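Local coordinates for penicillin-binding protein (Bacillus halodurans, PDB 3TG9) that probably acts as a serine penicillin-binding protein of the beta-lactamase family, acylated by penicillins, though its natural substrate is not established, at residues F115-Y125 with K214-V222; R129-F137 with A155-E165. One frame throughout, in Å; residues are numbered along the deposited sequence.

Interaction 1 (F115-Y125 with K214-V222); sequences FEDLWKDVPMY and KTNLYSLPV
Glu116 and Ser219 bring the two backbones within 4.6 Å of each other, CA to CA, and at the far end of the contact Val222 N donates a backbone hydrogen bond to Met124 O, 3.1 Å away. Glu116 leaves with CG anti to the backbone N (chi1 -166°) and runs on extended to meet Lys214, whose long chain arrives from the opposite direction. Lys214 NZ forms a salt bridge with Glu116, meeting the syn lone pair of OE2 at 2.9 Å, and a weak bond to OE1. A water molecule gives one hydrogen to Glu116 OE2 and the other to Tyr218 O, so this carboxylate oxygen has two donors. Trp119 places its indole edge against the carbonyl of Ser219: NE1 lies 3.1 Å from Ser219 O, but the bend at the hydrogen makes the bond weak. Phe115 brings its ring edge to the same oxygen and crosses Pro221 at about a right angle, CE2 against CD at 3.7 Å. Met124 sets CB over one face of the Trp119 ring, toward its rim, opposite Leu118 CB; its flexible, bent thioether lies beside the edge of Tyr218, with CE close to Leu217 O, Leu220 O and Val222. Two irregular segments thus pack at the dimer interface, where Tyr218 OH bonds Leu217 O and Tyr125 OH bonds Trp119 O of the second subunit. Phe115 lies near, without touching, a possible SxxK site (Ser55, Lys58, Tyr152). Strand 205-207, paired with 213-215, flanks the contact, as does strand 284-293, where Asp293 touches Phe115 and Leu220.

Interaction 2 (R129-F137 with A155-E165); sequences RLKDFLPLF and AGFILLGLVVE
Ala155 sets its methyl squarely over the centre of the Phe137 ring, CB 3.5 Å from the ring centroid and only 7° off the normal, a CH-pi contact that a small side chain allows. Phe137 has CG between its backbone N and carbonyl carbon (chi1 68°), which turns the ring toward the helix; Leu159 slides past it in the opposite direction, with CD2 at the ring edge. A second CH-pi contact follows three residues on, where Ile158 crosses Phe133 at about a right angle and lays CD1 over its face, toward the rim. Leu134 and Leu162 meet tip to tip, CD1 to CD1 at 3.8 Å, and the other methyl of Leu162 rests on Leu130 CB. Leu130 CD1 presses on Gly161 CA at 3.5 Å, a tight approach possible because glycine has no side chain. Beyond these apolar groups, Arg129 NH2 forms a salt bridge with Glu165 OE2 at 3.0 Å. This oxygen lies near the guanidinium plane, but NH2 meets it from above the carboxylate plane, the planes being 55° apart. A water joins Arg129 NE to Glu165 OE2, which also accepts a bond from Phe172 N. Helix 155-168, in the helical part of the beta-lactamase fold, starts just after Tyr152, possibly of the (S/Y)xN motif; its Leu160 and Val164 pack on helix 58-70, Leu160 also on 93-98, and helix 172-182 meets Leu130 and Val164.

In the fold
After helices 58-70 and 93-98, the chain enters a long loop that supplies the first segments of both contacts. It passes through 115-125, then 129-137, and soon reaches helix 155-168, where interaction 2 closes a short loop. Only much later, past helix 172-182 and strand 205-207, does interaction 1 close, with 214-222 starting within strand 213-215 and running on from it. Interaction 2 is therefore nested inside interaction 1. The two touch: Pro221 packs against Phe133, and Trp119 and Val122 against Leu136. Together they tie the long loop on one side to the helical region and on the other to the end of strand 213-215 and the residues that follow it.

Interaction 1 (F115-Y125 with K214-V222)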
loop_
_atom_site.group_PDB
_atom_site.type_symbol
_atom_site.label_atom_id
_atom_site.label_comp_id
_atom_site.label_asym_id
_atom_site.label_seq_id
_atom_site.Cartn_x
_atom_site.Cartn_y
_atom_site.Cartn_z
ATOM N N PHE B 115 -9.768 6.422 12.502
ATOM C CA PHE B 115 -10.046 5.418 11.473
ATOM C C PHE B 115 -8.881 4.430 11.325
ATOM O O PHE B 115 -9.075 3.208 11.347
ATOM C CB PHE B 115 -10.371 6.103 10.126
ATOM C CG PHE B 115 -11.137 5.229 9.157
ATOM C CD1 PHE B 115 -12.465 4.899 9.392
ATOM C CD2 PHE B 115 -10.533 4.748 8.005
ATOM C CE1 PHE B 115 -13.177 4.098 8.501
ATOM C CE2 PHE B 115 -11.241 3.949 7.111
ATOM C CZ PHE B 115 -12.566 3.624 7.362
ATOM N N GLU B 116 -7.668 4.954 11.200
ATOM C CA GLU B 116 -6.524 4.074 11.019
ATOM C C GLU B 116 -6.421 3.017 12.116
ATOM O O GLU B 116 -6.107 1.858 11.837
ATOM C CB GLU B 116 -5.212 4.854 10.900
ATOM C CG GLU B 116 -4.063 3.983 10.373
ATOM C CD GLU B 116 -2.825 4.775 10.001
ATOM O OE1 GLU B 116 -2.865 6.020 10.050
ATOM O OE2 GLU B 116 -1.801 4.148 9.656
ATOM N N ASP B 117 -6.699 3.404 13.357
ATOM C CA ASP B 117 -6.525 2.496 14.493
ATOM C C ASP B 117 -7.416 1.246 14.448
ATOM O O ASP B 117 -7.206 0.292 15.210
ATOM C CB ASP B 117 -6.749 3.233 15.808
ATOM C CG ASP B 117 -6.303 2.424 17.008
ATOM O OD1 ASP B 117 -5.099 2.071 17.071
ATOM O OD2 ASP B 117 -7.152 2.142 17.886
ATOM N N LEU B 118 -8.407 1.259 13.561
ATOM C CA LEU B 118 -9.297 0.117 13.376
ATOM C C LEU B 118 -8.551 -1.058 12.763
ATOM O O LEU B 118 -8.912 -2.221 12.961
ATOM C CB LEU B 118 -10.458 0.494 12.453
ATOM C CG LEU B 118 -11.625 1.302 13.022
ATOM C CD1 LEU B 118 -11.148 2.609 13.629
ATOM C CD2 LEU B 118 -12.639 1.554 11.926
ATOM N N TRP B 119 -7.512 -0.743 12.003
ATOM C CA TRP B 119 -6.796 -1.756 11.241
ATOM C C TRP B 119 -5.495 -2.149 11.901
ATOM O O TRP B 119 -4.643 -2.774 11.282
ATOM C CB TRP B 119 -6.524 -1.229 9.843
ATOM C CG TRP B 119 -7.657 -0.460 9.349
ATOM C CD1 TRP B 119 -7.635 0.810 8.859
ATOM C CD2 TRP B 119 -9.028 -0.882 9.322
ATOM N NE1 TRP B 119 -8.902 1.202 8.514
ATOM C CE2 TRP B 119 -9.777 0.183 8.788
ATOM C CE3 TRP B 119 -9.688 -2.062 9.690
ATOM C CZ2 TRP B 119 -11.163 0.112 8.616
ATOM C CZ3 TRP B 119 -11.061 -2.132 9.518
ATOM C CH2 TRP B 119 -11.783 -1.051 8.981
ATOM N N LYS B 120 -5.348 -1.781 13.167
ATOM C CA LYS B 120 -4.139 -2.091 13.911
ATOM C C LYS B 120 -3.954 -3.599 14.092
ATOM O O LYS B 120 -2.834 -4.102 14.049
ATOM C CB LYS B 120 -4.169 -1.397 15.273
ATOM C CG LYS B 120 -2.832 -1.409 15.984
ATOM C CD LYS B 120 -2.977 -1.099 17.469
ATOM C CE LYS B 120 -1.631 -1.213 18.181
ATOM N NZ LYS B 120 -0.929 -2.506 17.890
ATOM N N ASP B 121 -5.060 -4.311 14.287
ATOM C CA ASP B 121 -5.039 -5.747 14.549
ATOM C C ASP B 121 -5.715 -6.525 13.429
ATOM O O ASP B 121 -5.423 -7.700 13.210
ATOM C CB ASP B 121 -5.743 -6.047 15.871
ATOM C CG ASP B 121 -4.907 -5.656 17.077
ATOM O OD1 ASP B 121 -3.662 -5.775 17.003
ATOM O OD2 ASP B 121 -5.494 -5.231 18.098
ATOM N N VAL B 122 -6.628 -5.860 12.730
ATOM C CA VAL B 122 -7.298 -6.435 11.574
ATOM C C VAL B 122 -6.653 -5.895 10.298
ATOM O O VAL B 122 -6.654 -4.688 10.072
ATOM C CB VAL B 122 -8.792 -6.046 11.568
ATOM C CG1 VAL B 122 -9.485 -6.592 10.319
ATOM C CG2 VAL B 122 -9.482 -6.527 12.845
ATOM N N PRO B 123 -6.088 -6.781 9.464
ATOM C CA PRO B 123 -5.435 -6.330 8.231
ATOM C C PRO B 123 -6.445 -5.710 7.268
ATOM O O PRO B 123 -7.377 -6.400 6.838
ATOM C CB PRO B 123 -4.880 -7.627 7.633
ATOM C CG PRO B 123 -4.791 -8.579 8.784
ATOM C CD PRO B 123 -5.947 -8.232 9.667
ATOM N N MET B 124 -6.268 -4.436 6.922
ATOM C CA MET B 124 -7.240 -3.782 6.047
ATOM C C MET B 124 -7.254 -4.385 4.640
ATOM O O MET B 124 -8.253 -4.262 3.916
ATOM C CB MET B 124 -7.085 -2.247 6.025
ATOM C CG MET B 124 -5.665 -1.702 6.055
ATOM S SD MET B 124 -4.644 -2.223 4.671
ATOM C CE MET B 124 -5.557 -1.612 3.252
ATOM N N TYR B 125 -6.161 -5.049 4.267
ATOM C CA TYR B 125 -6.079 -5.739 2.984
ATOM C C TYR B 125 -6.786 -7.094 2.992
ATOM O O TYR B 125 -6.726 -7.839 2.020
ATOM C CB TYR B 125 -4.625 -5.906 2.529
ATOM C CG TYR B 125 -3.703 -6.510 3.577
ATOM C CD1 TYR B 125 -3.669 -7.877 3.801
ATOM C CD2 TYR B 125 -2.866 -5.702 4.335
ATOM C CE1 TYR B 125 -2.815 -8.420 4.753
ATOM C CE2 TYR B 125 -2.017 -6.230 5.281
ATOM C CZ TYR B 125 -1.993 -7.586 5.489
ATOM O OH TYR B 125 -1.139 -8.097 6.434
ATOM N N LYS B 214 2.686 10.506 4.626
ATOM C CA LYS B 214 2.616 9.119 4.199
ATOM C C LYS B 214 1.349 8.956 3.387
ATOM O O LYS B 214 0.466 9.803 3.448
ATOM C CB LYS B 214 2.640 8.163 5.394
ATOM C CG LYS B 214 1.365 8.123 6.223
ATOM C CD LYS B 214 1.524 7.175 7.407
ATOM C CE LYS B 214 0.218 7.024 8.187
ATOM N NZ LYS B 214 0.342 5.993 9.260
ATOM N N THR B 215 1.273 7.900 2.588
ATOM C CA THR B 215 0.056 7.633 1.833
ATOM C C THR B 215 -0.908 6.776 2.661
ATOM O O THR B 215 -0.515 6.186 3.659
ATOM C CB THR B 215 0.356 7.000 0.460
ATOM O OG1 THR B 215 1.132 5.805 0.632
ATOM C CG2 THR B 215 1.136 7.981 -0.397
ATOM N N ASN B 216 -2.173 6.728 2.250
ATOM C CA ASN B 216 -3.215 6.127 3.074
ATOM C C ASN B 216 -3.458 4.640 2.804
ATOM O O ASN B 216 -4.493 4.100 3.189
ATOM C CB ASN B 216 -4.513 6.913 2.924
ATOM C CG ASN B 216 -5.015 6.937 1.500
ATOM O OD1 ASN B 216 -4.369 6.417 0.595
ATOM N ND2 ASN B 216 -6.180 7.545 1.292
ATOM N N LEU B 217 -2.491 3.992 2.156
ATOM C CA LEU B 217 -2.602 2.600 1.720
ATOM C C LEU B 217 -2.960 1.627 2.827
ATOM O O LEU B 217 -3.584 0.606 2.569
ATOM C CB LEU B 217 -1.277 2.127 1.121
ATOM C CG LEU B 217 -0.932 2.388 -0.332
ATOM C CD1 LEU B 217 -1.043 3.843 -0.705
ATOM C CD2 LEU B 217 0.495 1.883 -0.565
ATOM N N TYR B 218 -2.516 1.918 4.048
ATOM C CA TYR B 218 -2.769 1.026 5.167
ATOM C C TYR B 218 -3.740 1.641 6.167
ATOM O O TYR B 218 -3.850 1.161 7.297
ATOM C CB TYR B 218 -1.454 0.652 5.865
ATOM C CG TYR B 218 -0.396 0.156 4.914
ATOM C CD1 TYR B 218 -0.521 -1.080 4.298
ATOM C CD2 TYR B 218 0.719 0.931 4.610
ATOM C CE1 TYR B 218 0.439 -1.539 3.413
ATOM C CE2 TYR B 218 1.690 0.479 3.725
ATOM C CZ TYR B 218 1.542 -0.757 3.135
ATOM O OH TYR B 218 2.492 -1.231 2.270
ATOM N N SER B 219 -4.446 2.687 5.743
ATOM C CA SER B 219 -5.343 3.435 6.620
ATOM C C SER B 219 -6.824 3.243 6.299
ATOM O O SER B 219 -7.683 3.624 7.095
ATOM C CB SER B 219 -5.024 4.929 6.550
ATOM O OG SER B 219 -3.670 5.175 6.858
ATOM N N LEU B 220 -7.119 2.679 5.130
ATOM C CA LEU B 220 -8.502 2.451 4.699
ATOM C C LEU B 220 -8.692 0.981 4.329
ATOM O O LEU B 220 -7.715 0.284 4.082
ATOM C CB LEU B 220 -8.833 3.309 3.473
ATOM C CG LEU B 220 -9.156 4.798 3.636
ATOM C CD1 LEU B 220 -8.003 5.584 4.226
ATOM C CD2 LEU B 220 -9.556 5.377 2.285
ATOM N N PRO B 221 -9.949 0.505 4.291
ATOM C CA PRO B 221 -10.168 -0.819 3.700
ATOM C C PRO B 221 -9.555 -0.842 2.300
ATOM O O PRO B 221 -9.575 0.173 1.591
ATOM C CB PRO B 221 -11.693 -0.921 3.632
ATOM C CG PRO B 221 -12.175 -0.029 4.749
ATOM C CD PRO B 221 -11.199 1.110 4.796
ATOM N N VAL B 222 -9.009 -1.983 1.907
ATOM C CA VAL B 222 -8.190 -2.049 0.707
ATOM C C VAL B 222 -8.994 -1.632 -0.519
ATOM O O VAL B 222 -8.436 -1.149 -1.497
ATOM C CB VAL B 222 -7.585 -3.456 0.517
ATOM C CG1 VAL B 222 -8.682 -4.502 0.484
ATOM C CG2 VAL B 222 -6.716 -3.521 -0.748
HETATM O O HOH W 1 -2.099 1.569 9.577
#

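Interaction 2 (R129-F137 with A155-E165)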
loop_
_atom_site.group_PDB
_atom_site.type_symbol
_atom_site.label_atom_id
_atom_site.label_comp_id
_atom_site.label_asym_id
_atom_site.label_seq_id
_atom_site.Cartn_x
_atom_site.Cartn_y
_atom_site.Cartn_z
ATOM N N ARG B 129 -14.482 -8.031 0.753
ATOM C CA ARG B 129 -15.904 -8.206 0.516
ATOM C C ARG B 129 -16.640 -7.554 1.665
ATOM O O ARG B 129 -16.097 -7.420 2.761
ATOM C CB ARG B 129 -16.274 -9.685 0.451
ATOM C CG ARG B 129 -15.497 -10.495 -0.570
ATOM C CD ARG B 129 -15.794 -10.044 -1.987
ATOM N NE ARG B 129 -17.192 -9.658 -2.169
ATOM C CZ ARG B 129 -18.186 -10.513 -2.390
ATOM N NH1 ARG B 129 -17.949 -11.821 -2.450
ATOM N NH2 ARG B 129 -19.425 -10.062 -2.549
ATOM N N LEU B 130 -17.876 -7.146 1.416
ATOM C CA LEU B 130 -18.657 -6.473 2.436
ATOM C C LEU B 130 -18.847 -7.357 3.664
ATOM O O LEU B 130 -18.873 -6.868 4.792
ATOM C CB LEU B 130 -20.005 -6.034 1.867
ATOM C CG LEU B 130 -19.952 -5.029 0.711
ATOM C CD1 LEU B 130 -21.327 -4.485 0.435
ATOM C CD2 LEU B 130 -18.992 -3.904 1.016
ATOM N N LYS B 131 -18.975 -8.662 3.451
ATOM C CA LYS B 131 -19.155 -9.571 4.576
ATOM C C LYS B 131 -17.977 -9.543 5.536
ATOM O O LYS B 131 -18.117 -9.890 6.708
ATOM C CB LYS B 131 -19.458 -11.000 4.110
ATOM C CG LYS B 131 -19.137 -11.288 2.650
ATOM C CD LYS B 131 -17.748 -11.868 2.482
ATOM C CE LYS B 131 -17.546 -13.060 3.401
ATOM N NZ LYS B 131 -18.621 -14.069 3.215
ATOM N N ASP B 132 -16.821 -9.105 5.048
ATOM C CA ASP B 132 -15.626 -9.073 5.889
ATOM C C ASP B 132 -15.775 -8.056 7.022
ATOM O O ASP B 132 -15.055 -8.112 8.017
ATOM C CB ASP B 132 -14.372 -8.783 5.054
ATOM C CG ASP B 132 -14.070 -9.885 4.056
ATOM O OD1 ASP B 132 -14.287 -11.069 4.391
ATOM O OD2 ASP B 132 -13.618 -9.577 2.935
ATOM N N PHE B 133 -16.715 -7.133 6.874
ATOM C CA PHE B 133 -16.959 -6.140 7.914
ATOM C C PHE B 133 -17.853 -6.677 9.030
ATOM O O PHE B 133 -17.826 -6.163 10.145
ATOM C CB PHE B 133 -17.573 -4.868 7.318
ATOM C CG PHE B 133 -16.636 -4.096 6.418
ATOM C CD1 PHE B 133 -16.056 -2.911 6.853
ATOM C CD2 PHE B 133 -16.342 -4.549 5.140
ATOM C CE1 PHE B 133 -15.204 -2.192 6.034
ATOM C CE2 PHE B 133 -15.483 -3.839 4.316
ATOM C CZ PHE B 133 -14.911 -2.660 4.766
ATOM N N LEU B 134 -18.645 -7.703 8.731
ATOM C CA LEU B 134 -19.649 -8.203 9.680
ATOM C C LEU B 134 -19.114 -8.497 11.086
ATOM O O LEU B 134 -19.694 -8.040 12.078
ATOM C CB LEU B 134 -20.354 -9.442 9.124
ATOM C CG LEU B 134 -21.524 -9.159 8.190
ATOM C CD1 LEU B 134 -21.890 -10.419 7.419
ATOM C CD2 LEU B 134 -22.728 -8.581 8.962
ATOM N N PRO B 135 -18.010 -9.262 11.178
ATOM C CA PRO B 135 -17.477 -9.606 12.499
ATOM C C PRO B 135 -17.143 -8.369 13.324
ATOM O O PRO B 135 -17.141 -8.449 14.552
ATOM C CB PRO B 135 -16.189 -10.365 12.172
ATOM C CG PRO B 135 -16.396 -10.899 10.807
ATOM C CD PRO B 135 -17.207 -9.854 10.093
ATOM N N LEU B 136 -16.874 -7.248 12.659
ATOM C CA LEU B 136 -16.447 -6.020 13.337
ATOM C C LEU B 136 -17.551 -5.336 14.142
ATOM O O LEU B 136 -17.280 -4.389 14.887
ATOM C CB LEU B 136 -15.869 -5.016 12.329
ATOM C CG LEU B 136 -14.676 -5.468 11.482
ATOM C CD1 LEU B 136 -14.212 -4.344 10.568
ATOM C CD2 LEU B 136 -13.534 -5.953 12.373
ATOM N N PHE B 137 -18.789 -5.798 13.998
ATOM C CA PHE B 137 -19.899 -5.136 14.686
ATOM C C PHE B 137 -21.122 -6.018 14.945
ATOM O O PHE B 137 -21.934 -5.706 15.821
ATOM C CB PHE B 137 -20.316 -3.882 13.913
ATOM C CG PHE B 137 -20.952 -4.167 12.576
ATOM C CD1 PHE B 137 -22.336 -4.239 12.449
ATOM C CD2 PHE B 137 -20.171 -4.336 11.439
ATOM C CE1 PHE B 137 -22.927 -4.492 11.210
ATOM C CE2 PHE B 137 -20.756 -4.586 10.196
ATOM C CZ PHE B 137 -22.131 -4.664 10.082
ATOM N N ALA B 155 -21.691 1.024 9.588
ATOM C CA ALA B 155 -22.073 -0.382 9.507
ATOM C C ALA B 155 -23.459 -0.507 8.880
ATOM O O ALA B 155 -23.738 -1.445 8.138
ATOM C CB ALA B 155 -22.037 -1.028 10.892
ATOM N N GLY B 156 -24.323 0.459 9.168
ATOM C CA GLY B 156 -25.655 0.465 8.595
ATOM C C GLY B 156 -25.645 0.479 7.079
ATOM O O GLY B 156 -26.545 -0.063 6.435
ATOM N N PHE B 157 -24.632 1.105 6.491
ATOM C CA PHE B 157 -24.540 1.114 5.034
ATOM C C PHE B 157 -23.795 -0.092 4.486
ATOM O O PHE B 157 -23.960 -0.445 3.317
ATOM C CB PHE B 157 -23.999 2.446 4.499
ATOM C CG PHE B 157 -25.088 3.434 4.190
ATOM C CD1 PHE B 157 -25.859 3.975 5.211
ATOM C CD2 PHE B 157 -25.373 3.788 2.882
ATOM C CE1 PHE B 157 -26.884 4.874 4.934
ATOM C CE2 PHE B 157 -26.402 4.680 2.592
ATOM C CZ PHE B 157 -27.155 5.227 3.624
ATOM N N ILE B 158 -22.993 -0.734 5.333
ATOM C CA ILE B 158 -22.471 -2.060 5.003
ATOM C C ILE B 158 -23.641 -3.033 4.875
ATOM O O ILE B 158 -23.742 -3.771 3.894
ATOM C CB ILE B 158 -21.505 -2.606 6.079
ATOM C CG1 ILE B 158 -20.227 -1.773 6.131
ATOM C CG2 ILE B 158 -21.187 -4.066 5.790
ATOM C CD1 ILE B 158 -19.401 -1.872 4.864
ATOM N N LEU B 159 -24.524 -3.027 5.877
ATOM C CA LEU B 159 -25.699 -3.900 5.871
ATOM C C LEU B 159 -26.548 -3.704 4.613
ATOM O O LEU B 159 -27.020 -4.674 4.018
ATOM C CB LEU B 159 -26.538 -3.700 7.138
ATOM C CG LEU B 159 -25.849 -4.106 8.449
ATOM C CD1 LEU B 159 -26.644 -3.669 9.674
ATOM C CD2 LEU B 159 -25.579 -5.604 8.477
ATOM N N LEU B 160 -26.745 -2.451 4.211
ATOM C CA LEU B 160 -27.454 -2.174 2.967
ATOM C C LEU B 160 -26.719 -2.793 1.763
ATOM O O LEU B 160 -27.341 -3.336 0.854
ATOM C CB LEU B 160 -27.652 -0.668 2.780
ATOM C CG LEU B 160 -28.737 0.041 3.613
ATOM C CD1 LEU B 160 -28.677 1.548 3.407
ATOM C CD2 LEU B 160 -30.138 -0.477 3.291
ATOM N N GLY B 161 -25.394 -2.715 1.763
ATOM C CA GLY B 161 -24.610 -3.314 0.695
ATOM C C GLY B 161 -24.827 -4.812 0.608
ATOM O O GLY B 161 -24.950 -5.381 -0.479
ATOM N N LEU B 162 -24.873 -5.454 1.770
ATOM C CA LEU B 162 -25.142 -6.882 1.848
ATOM C C LEU B 162 -26.545 -7.218 1.339
ATOM O O LEU B 162 -26.772 -8.287 0.779
ATOM C CB LEU B 162 -24.933 -7.381 3.278
ATOM C CG LEU B 162 -23.447 -7.399 3.642
ATOM C CD1 LEU B 162 -23.212 -7.730 5.107
ATOM C CD2 LEU B 162 -22.713 -8.381 2.741
ATOM N N VAL B 163 -27.487 -6.300 1.524
ATOM C CA VAL B 163 -28.826 -6.502 0.991
ATOM C C VAL B 163 -28.804 -6.422 -0.529
ATOM O O VAL B 163 -29.399 -7.253 -1.209
ATOM C CB VAL B 163 -29.835 -5.495 1.573
ATOM C CG1 VAL B 163 -31.152 -5.571 0.818
ATOM C CG2 VAL B 163 -30.040 -5.761 3.063
ATOM N N VAL B 164 -28.098 -5.431 -1.063
ATOM C CA VAL B 164 -27.989 -5.288 -2.507
ATOM C C VAL B 164 -27.425 -6.553 -3.133
ATOM O O VAL B 164 -27.884 -6.990 -4.188
ATOM C CB VAL B 164 -27.110 -4.085 -2.901
ATOM C CG1 VAL B 164 -26.750 -4.148 -4.386
ATOM C CG2 VAL B 164 -27.822 -2.778 -2.579
ATOM N N GLU B 165 -26.429 -7.142 -2.474
ATOM C CA GLU B 165 -25.785 -8.349 -2.973
ATOM C C GLU B 165 -26.736 -9.529 -2.894
ATOM O O GLU B 165 -26.867 -10.311 -3.842
ATOM C CB GLU B 165 -24.514 -8.653 -2.167
ATOM C CG GLU B 165 -23.377 -7.681 -2.416
ATOM C CD GLU B 165 -22.087 -8.069 -1.706
ATOM O OE1 GLU B 165 -22.134 -8.854 -0.736
ATOM O OE2 GLU B 165 -21.021 -7.573 -2.124
HETATM O O HOH W 2 -18.399 -7.159 -1.802
#